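Side-chain contacts in alkane monooxygenase (Geobacillus thermodenitrificans, PDB 3B9O), which belongs to the luciferase-like monooxygenases, a flavoprotein family with a TIM-barrel fold, and holds flavin mononucleotide in its pocket: residues Val244-Lys249 with Asp259-Arg264; Lys4-Ala9 with His274-Ala279. All blocks are in the same frame, centred on the assembly; numbering follows the deposited sequence.

Interaction 1. Residues Val244-Lys249 with Asp259-Arg264; sequences VFLGGK and DDIRKR. With FMN (flavin mononucleotide), chain C.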
loop_
_atom_site.group_PDB
_atom_site.type_symbol
_atom_site.label_atom_id
_atom_site.label_comp_id
_atom_site.label_asym_id
_atom_site.label_seq_id
_atom_site.Cartn_x
_atom_site.Cartn_y
_atom_site.Cartn_z
ATOM N N VAL A 244 8.644 0.490 -1.707
ATOM C CA VAL A 244 8.450 -0.889 -1.268
ATOM C C VAL A 244 7.940 -0.890 0.158
ATOM O O VAL A 244 8.495 -0.214 1.004
ATOM C CB VAL A 244 9.762 -1.733 -1.409
ATOM C CG1 VAL A 244 9.502 -3.195 -1.108
ATOM C CG2 VAL A 244 10.363 -1.565 -2.800
ATOM N N PHE A 245 6.842 -1.613 0.400
ATOM C CA PHE A 245 6.283 -1.783 1.747
ATOM C C PHE A 245 6.822 -3.144 2.263
ATOM O O PHE A 245 6.369 -4.207 1.854
ATOM C CB PHE A 245 4.736 -1.732 1.637
ATOM C CG PHE A 245 3.967 -1.841 2.962
ATOM C CD1 PHE A 245 2.582 -2.122 2.924
ATOM C CD2 PHE A 245 4.586 -1.700 4.224
ATOM C CE1 PHE A 245 1.836 -2.242 4.133
ATOM C CE2 PHE A 245 3.834 -1.807 5.449
ATOM C CZ PHE A 245 2.465 -2.090 5.386
ATOM N N LEU A 246 7.794 -3.073 3.156
ATOM C CA LEU A 246 8.495 -4.225 3.721
ATOM C C LEU A 246 7.852 -4.728 4.999
ATOM O O LEU A 246 7.289 -3.952 5.796
ATOM C CB LEU A 246 9.887 -3.790 4.093
ATOM C CG LEU A 246 11.157 -3.890 3.253
ATOM C CD1 LEU A 246 10.944 -4.335 1.864
ATOM C CD2 LEU A 246 11.955 -2.597 3.386
ATOM N N GLY A 247 7.925 -6.041 5.186
ATOM C CA GLY A 247 7.639 -6.652 6.478
ATOM C C GLY A 247 8.887 -6.617 7.334
ATOM O O GLY A 247 10.001 -6.573 6.813
ATOM N N GLY A 248 8.711 -6.622 8.662
ATOM C CA GLY A 248 9.849 -6.612 9.581
ATOM C C GLY A 248 9.672 -5.574 10.655
ATOM O O GLY A 248 9.107 -4.500 10.401
ATOM N N LYS A 249 10.137 -5.900 11.862
ATOM C CA LYS A 249 9.884 -5.078 13.060
ATOM C C LYS A 249 11.134 -4.621 13.787
ATOM O O LYS A 249 11.030 -4.010 14.859
ATOM C CB LYS A 249 8.976 -5.782 14.070
ATOM C CG LYS A 249 9.343 -7.222 14.361
ATOM C CD LYS A 249 8.701 -7.810 15.645
ATOM C CE LYS A 249 7.283 -7.352 15.942
ATOM N NZ LYS A 249 6.507 -8.513 16.525
ATOM N N ASP A 259 18.676 -3.823 1.879
ATOM C CA ASP A 259 19.954 -4.095 1.186
ATOM C C ASP A 259 19.742 -5.130 0.067
ATOM O O ASP A 259 20.263 -4.968 -1.038
ATOM C CB ASP A 259 21.016 -4.577 2.208
ATOM C CG ASP A 259 21.563 -3.438 3.082
ATOM O OD1 ASP A 259 21.270 -2.267 2.814
ATOM O OD2 ASP A 259 22.300 -3.700 4.044
ATOM N N ASP A 260 18.886 -6.123 0.331
ATOM C CA ASP A 260 18.601 -7.206 -0.624
ATOM C C ASP A 260 17.950 -6.673 -1.895
ATOM O O ASP A 260 18.396 -6.951 -3.023
ATOM C CB ASP A 260 17.703 -8.247 0.020
ATOM C CG ASP A 260 17.507 -9.469 -0.852
ATOM O OD1 ASP A 260 16.346 -9.772 -1.151
ATOM O OD2 ASP A 260 18.521 -10.108 -1.231
ATOM N N ILE A 261 16.919 -5.864 -1.708
ATOM C CA ILE A 261 16.248 -5.242 -2.842
ATOM C C ILE A 261 17.131 -4.294 -3.603
ATOM O O ILE A 261 17.113 -4.306 -4.836
ATOM C CB ILE A 261 14.909 -4.560 -2.446
ATOM C CG1 ILE A 261 13.892 -5.621 -2.110
ATOM C CG2 ILE A 261 14.325 -3.742 -3.597
ATOM C CD1 ILE A 261 12.806 -5.058 -1.255
ATOM N N ARG A 262 17.908 -3.468 -2.908
ATOM C CA ARG A 262 18.831 -2.573 -3.621
ATOM C C ARG A 262 19.870 -3.335 -4.458
ATOM O O ARG A 262 20.171 -2.945 -5.580
ATOM C CB ARG A 262 19.513 -1.609 -2.659
ATOM C CG ARG A 262 18.544 -0.884 -1.782
ATOM C CD ARG A 262 19.290 -0.127 -0.664
ATOM N NE ARG A 262 19.124 1.266 -0.975
ATOM C CZ ARG A 262 20.026 2.058 -1.545
ATOM N NH1 ARG A 262 21.247 1.642 -1.817
ATOM N NH2 ARG A 262 19.676 3.299 -1.815
ATOM N N LYS A 263 20.336 -4.466 -3.956
ATOM C CA LYS A 263 21.268 -5.290 -4.734
ATOM C C LYS A 263 20.586 -5.863 -5.958
ATOM O O LYS A 263 21.155 -5.846 -7.047
ATOM C CB LYS A 263 21.792 -6.466 -3.910
ATOM C CG LYS A 263 22.651 -6.019 -2.873
ATOM N N ARG A 264 19.370 -6.367 -5.772
ATOM C CA ARG A 264 18.611 -6.952 -6.873
ATOM C C ARG A 264 18.307 -5.956 -7.989
ATOM O O ARG A 264 18.172 -6.366 -9.158
ATOM C CB ARG A 264 17.329 -7.587 -6.370
ATOM C CG ARG A 264 17.534 -8.793 -5.445
ATOM C CD ARG A 264 16.190 -9.314 -5.104
ATOM N NE ARG A 264 16.240 -10.369 -4.109
ATOM C CZ ARG A 264 16.136 -11.665 -4.385
ATOM N NH1 ARG A 264 15.996 -12.095 -5.648
ATOM N NH2 ARG A 264 16.206 -12.534 -3.386
HETATM N N1 FMN C . -1.786 -8.669 -0.304
HETATM C C2 FMN C . -3.016 -8.259 -0.689
HETATM O O2 FMN C . -3.696 -9.027 -1.431
HETATM N N3 FMN C . -3.463 -7.033 -0.260
HETATM C C4 FMN C . -2.692 -6.225 0.535
HETATM O O4 FMN C . -3.116 -5.110 0.905
HETATM C C4A FMN C . -1.412 -6.644 0.930
HETATM N N5 FMN C . -0.588 -5.887 1.716
HETATM C C5A FMN C . 0.646 -6.364 2.079
HETATM C C6 FMN C . 1.517 -5.618 2.896
HETATM C C7 FMN C . 2.785 -6.121 3.249
HETATM C C7M FMN C . 3.732 -5.333 4.129
HETATM C C8 FMN C . 3.190 -7.362 2.780
HETATM C C8M FMN C . 4.547 -7.914 3.153
HETATM C C9 FMN C . 2.334 -8.117 1.970
HETATM C C9A FMN C . 1.062 -7.631 1.617
HETATM N N10 FMN C . 0.235 -8.368 0.831
HETATM C C10 FMN C . -0.984 -7.902 0.490
HETATM C "C1'" FMN C . 0.631 -9.698 0.321
HETATM C "C2'" FMN C . 1.168 -9.563 -1.115
HETATM O "O2'" FMN C . 1.078 -8.212 -1.570
HETATM C "C3'" FMN C . 0.489 -10.457 -2.164
HETATM O "O3'" FMN C . -0.954 -10.423 -2.093
HETATM C "C4'" FMN C . 1.079 -11.884 -2.220
HETATM O "O4'" FMN C . 0.064 -12.888 -2.125
HETATM C "C5'" FMN C . 2.143 -12.181 -1.157
HETATM O "O5'" FMN C . 3.378 -11.835 -1.772
HETATM P P FMN C . 4.766 -12.571 -1.438
HETATM O O1P FMN C . 4.402 -14.042 -1.315
HETATM O O2P FMN C . 5.616 -12.207 -2.619
HETATM O O3P FMN C . 5.223 -12.027 -0.098
#

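Interaction 2. Residues Lys4-Ala9 with His274-Ala279; sequences KIHINA and HIKMFA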
loop_
_atom_site.group_PDB
_atom_site.type_symbol
_atom_site.label_atom_id
_atom_site.label_comp_id
_atom_site.label_asym_id
_atom_site.label_seq_id
_atom_site.Cartn_x
_atom_site.Cartn_y
_atom_site.Cartn_z
ATOM N N LYS A 4 13.792 13.920 5.726
ATOM C CA LYS A 4 12.466 13.910 6.287
ATOM C C LYS A 4 11.756 12.568 6.005
ATOM O O LYS A 4 11.787 12.038 4.878
ATOM C CB LYS A 4 11.675 15.162 5.872
ATOM C CG LYS A 4 12.525 16.469 6.063
ATOM C CD LYS A 4 11.775 17.654 6.601
ATOM C CE LYS A 4 12.773 18.798 6.948
ATOM N NZ LYS A 4 12.104 19.965 7.684
ATOM N N ILE A 5 11.159 12.040 7.061
ATOM C CA ILE A 5 10.499 10.723 7.069
ATOM C C ILE A 5 9.149 10.823 6.361
ATOM O O ILE A 5 8.320 11.668 6.730
ATOM C CB ILE A 5 10.309 10.216 8.510
ATOM C CG1 ILE A 5 11.683 10.155 9.244
ATOM C CG2 ILE A 5 9.558 8.857 8.546
ATOM C CD1 ILE A 5 11.568 9.841 10.746
ATOM N N HIS A 6 8.963 10.000 5.329
ATOM C CA HIS A 6 7.658 9.898 4.662
ATOM C C HIS A 6 6.663 9.095 5.535
ATOM O O HIS A 6 6.984 8.029 6.048
ATOM C CB HIS A 6 7.795 9.304 3.245
ATOM C CG HIS A 6 8.674 10.102 2.326
ATOM N ND1 HIS A 6 8.209 11.176 1.586
ATOM C CD2 HIS A 6 9.974 9.944 1.979
ATOM C CE1 HIS A 6 9.203 11.673 0.868
ATOM N NE2 HIS A 6 10.283 10.947 1.091
ATOM N N ILE A 7 5.452 9.607 5.732
ATOM C CA ILE A 7 4.483 8.869 6.514
ATOM C C ILE A 7 3.178 8.698 5.747
ATOM O O ILE A 7 2.573 9.688 5.302
ATOM C CB ILE A 7 4.254 9.506 7.905
ATOM C CG1 ILE A 7 5.544 9.387 8.761
ATOM C CG2 ILE A 7 3.116 8.806 8.653
ATOM C CD1 ILE A 7 5.588 10.277 9.934
ATOM N N ASN A 8 2.762 7.440 5.608
ATOM C CA ASN A 8 1.461 7.079 5.048
ATOM C C ASN A 8 0.509 6.542 6.123
ATOM O O ASN A 8 0.944 5.856 7.054
ATOM C CB ASN A 8 1.607 5.978 4.007
ATOM C CG ASN A 8 2.483 6.367 2.850
ATOM O OD1 ASN A 8 2.649 7.550 2.537
ATOM N ND2 ASN A 8 3.042 5.359 2.186
ATOM N N ALA A 9 -0.774 6.824 5.954
ATOM C CA ALA A 9 -1.836 6.309 6.806
ATOM C C ALA A 9 -2.284 4.989 6.222
ATOM O O ALA A 9 -2.692 4.936 5.064
ATOM C CB ALA A 9 -2.966 7.304 6.827
ATOM N N HIS A 274 16.580 5.220 -6.223
ATOM C CA HIS A 274 15.320 5.545 -6.879
ATOM C C HIS A 274 14.204 4.626 -6.340
ATOM O O HIS A 274 13.127 4.583 -6.906
ATOM C CB HIS A 274 15.453 5.379 -8.388
ATOM C CG HIS A 274 16.218 6.473 -9.056
ATOM N ND1 HIS A 274 16.837 7.494 -8.362
ATOM C CD2 HIS A 274 16.469 6.698 -10.367
ATOM C CE1 HIS A 274 17.437 8.302 -9.221
ATOM N NE2 HIS A 274 17.222 7.843 -10.444
ATOM N N ILE A 275 14.508 3.872 -5.271
ATOM C CA ILE A 275 13.526 3.034 -4.604
ATOM C C ILE A 275 13.446 3.529 -3.155
ATOM O O ILE A 275 14.461 3.541 -2.457
ATOM C CB ILE A 275 13.939 1.517 -4.620
ATOM C CG1 ILE A 275 14.350 1.038 -6.022
ATOM C CG2 ILE A 275 12.805 0.660 -4.052
ATOM C CD1 ILE A 275 15.089 -0.334 -6.037
ATOM N N LYS A 276 12.267 3.895 -2.684
ATOM C CA LYS A 276 12.053 4.243 -1.267
ATOM C C LYS A 276 11.552 3.035 -0.487
ATOM O O LYS A 276 10.764 2.236 -0.997
ATOM C CB LYS A 276 11.030 5.377 -1.172
ATOM C CG LYS A 276 11.401 6.596 -1.981
ATOM C CD LYS A 276 12.426 7.457 -1.243
ATOM C CE LYS A 276 12.737 8.726 -2.049
ATOM N NZ LYS A 276 13.219 9.852 -1.219
ATOM N N MET A 277 12.030 2.889 0.741
ATOM C CA MET A 277 11.724 1.713 1.569
ATOM C C MET A 277 10.836 2.161 2.709
ATOM O O MET A 277 11.189 3.119 3.405
ATOM C CB MET A 277 13.025 1.124 2.119
ATOM C CG MET A 277 13.994 0.664 1.000
ATOM S SD MET A 277 13.405 -0.750 0.048
ATOM C CE MET A 277 14.711 -0.834 -1.175
ATOM N N PHE A 278 9.688 1.493 2.865
ATOM C CA PHE A 278 8.660 1.800 3.870
ATOM C C PHE A 278 8.494 0.608 4.835
ATOM O O PHE A 278 8.435 -0.522 4.395
ATOM C CB PHE A 278 7.315 2.110 3.182
ATOM C CG PHE A 278 7.277 3.475 2.523
ATOM C CD1 PHE A 278 7.870 3.682 1.274
ATOM C CD2 PHE A 278 6.659 4.554 3.165
ATOM C CE1 PHE A 278 7.834 4.969 0.639
ATOM C CE2 PHE A 278 6.642 5.847 2.570
ATOM C CZ PHE A 278 7.237 6.043 1.302
ATOM N N ALA A 279 8.511 0.874 6.140
ATOM C CA ALA A 279 8.226 -0.126 7.149
ATOM C C ALA A 279 6.835 0.109 7.710
ATOM O O ALA A 279 6.312 1.220 7.612
ATOM C CB ALA A 279 9.268 -0.048 8.267
#

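Interaction 1. Residues Val244-Lys249 with Asp259-Arg264
A beta-alpha-beta unit of the TIM barrel packs its helix on its first strand here, through V244 and L246 of the strand and I261 of the helix. The contact shows how the two faces of a barrel strand divide their work: V244 and L246 face the surrounding helix, whereas F245 between them belongs to the flavin pocket. I261 enters with the end of its longer branch, CD1, which is shared between the two strand residues. It lies 3.7 Å from CD1 of L246 and 3.8 Å from CG1 of V244, so one methyl group fits against two branches. The valine offers CG1 because that methyl stands anti to the backbone N (chi1 -173°). The L246 and I261 side chains run alongside one another with opposite headings, so that their CD1 methyls meet, and all three residues are buried. The contact is small and wholly apolar, with no hydrogen bond between the segments.

On the other side of the strand, the C7M methyl of FMN sits above the centre of the F245 ring, 3.4 Å from its plane. CE1 of F245 also comes within 3.6 Å of C6 of FMN, and the rings of F10 and F55 meet F245 edge-to-face.

One turn of the helix is tied by a salt bridge from NE of R264 to OD1 of D260, at 3.0 Å and nearly straight (170°). The acceptor lies in the guanidinium plane, although the donor approaches from above the carboxylate plane. R234 also pairs with D260, and E235 with R264, joining this helix to its neighbour 231-240. Strand 243-246 lies between strands 223-227 and 276-285 in the sheet, while M277 of strand 276-285 packs on V244, L246 and I261 alike.

Interaction 2. Residues Lys4-Ala9 with His274-Ala279
Strands 6-9 and 276-279 run at 51° to each other with their axes 8.8 Å apart, the closest pair of CA atoms being those of H6 and F278, 8.2 Å apart, so side chains rather than backbone bonds bridge the gap. Such a contact between non-adjacent strands illustrates how the inside of a parallel barrel is filled. The F278 ring reaches both H6 and N8. Its CE2 atom lies 3.7 Å from CB of H6, and CZ follows at 3.8 Å from the same CB. Farther along strand 6-12, ND2 of N8 comes within 3.7 Å of CE2 of F278. The two side chains cross at about a right angle, yet the amide and ring planes are only 15° apart. The polar work of that ND2 is done elsewhere, through hydrogen bonds to OD1 of N376 and OH of Y225.

K276 bends at its second torsion (chi2 -80°), and its NZ ends 3.9 Å from NE2 of H6, near but not bonded. The lysine instead hydrogen-bonds through NZ to the carbonyl of L416, and the histidine through ND1 to OD2 of D52, so each polar end has its bonding partner outside this contact.

Strand 374-378 pairs in parallel with both strands and so stands between them, with F375 bonded through its backbone to H6 and N8. Outside the barrel, I7 packs on helix 384-399 and M277 on helix 251-265.

How the interactions relate
Both are essentially core contacts, though K276 of interaction 2 is partly exposed, and they lie on different layers of one barrel. Interaction 1 joins a strand to its outer helix within one beta-alpha-beta unit and relies on methyl groups; interaction 2 lies on the inner face of the barrel, between strands flanking strand 374-378, linking segments far apart in sequence with an aromatic ring among polar side chains. Strands 243-246 and 276-285 connect the two as sheet neighbours: V244 O lies 2.8 Å from F278 N, a probable hydrogen bond. FMN touches F245, on the other face of the strand that carries interaction 1, while the F278 side chain is about 8 Å from FMN at their nearest atoms.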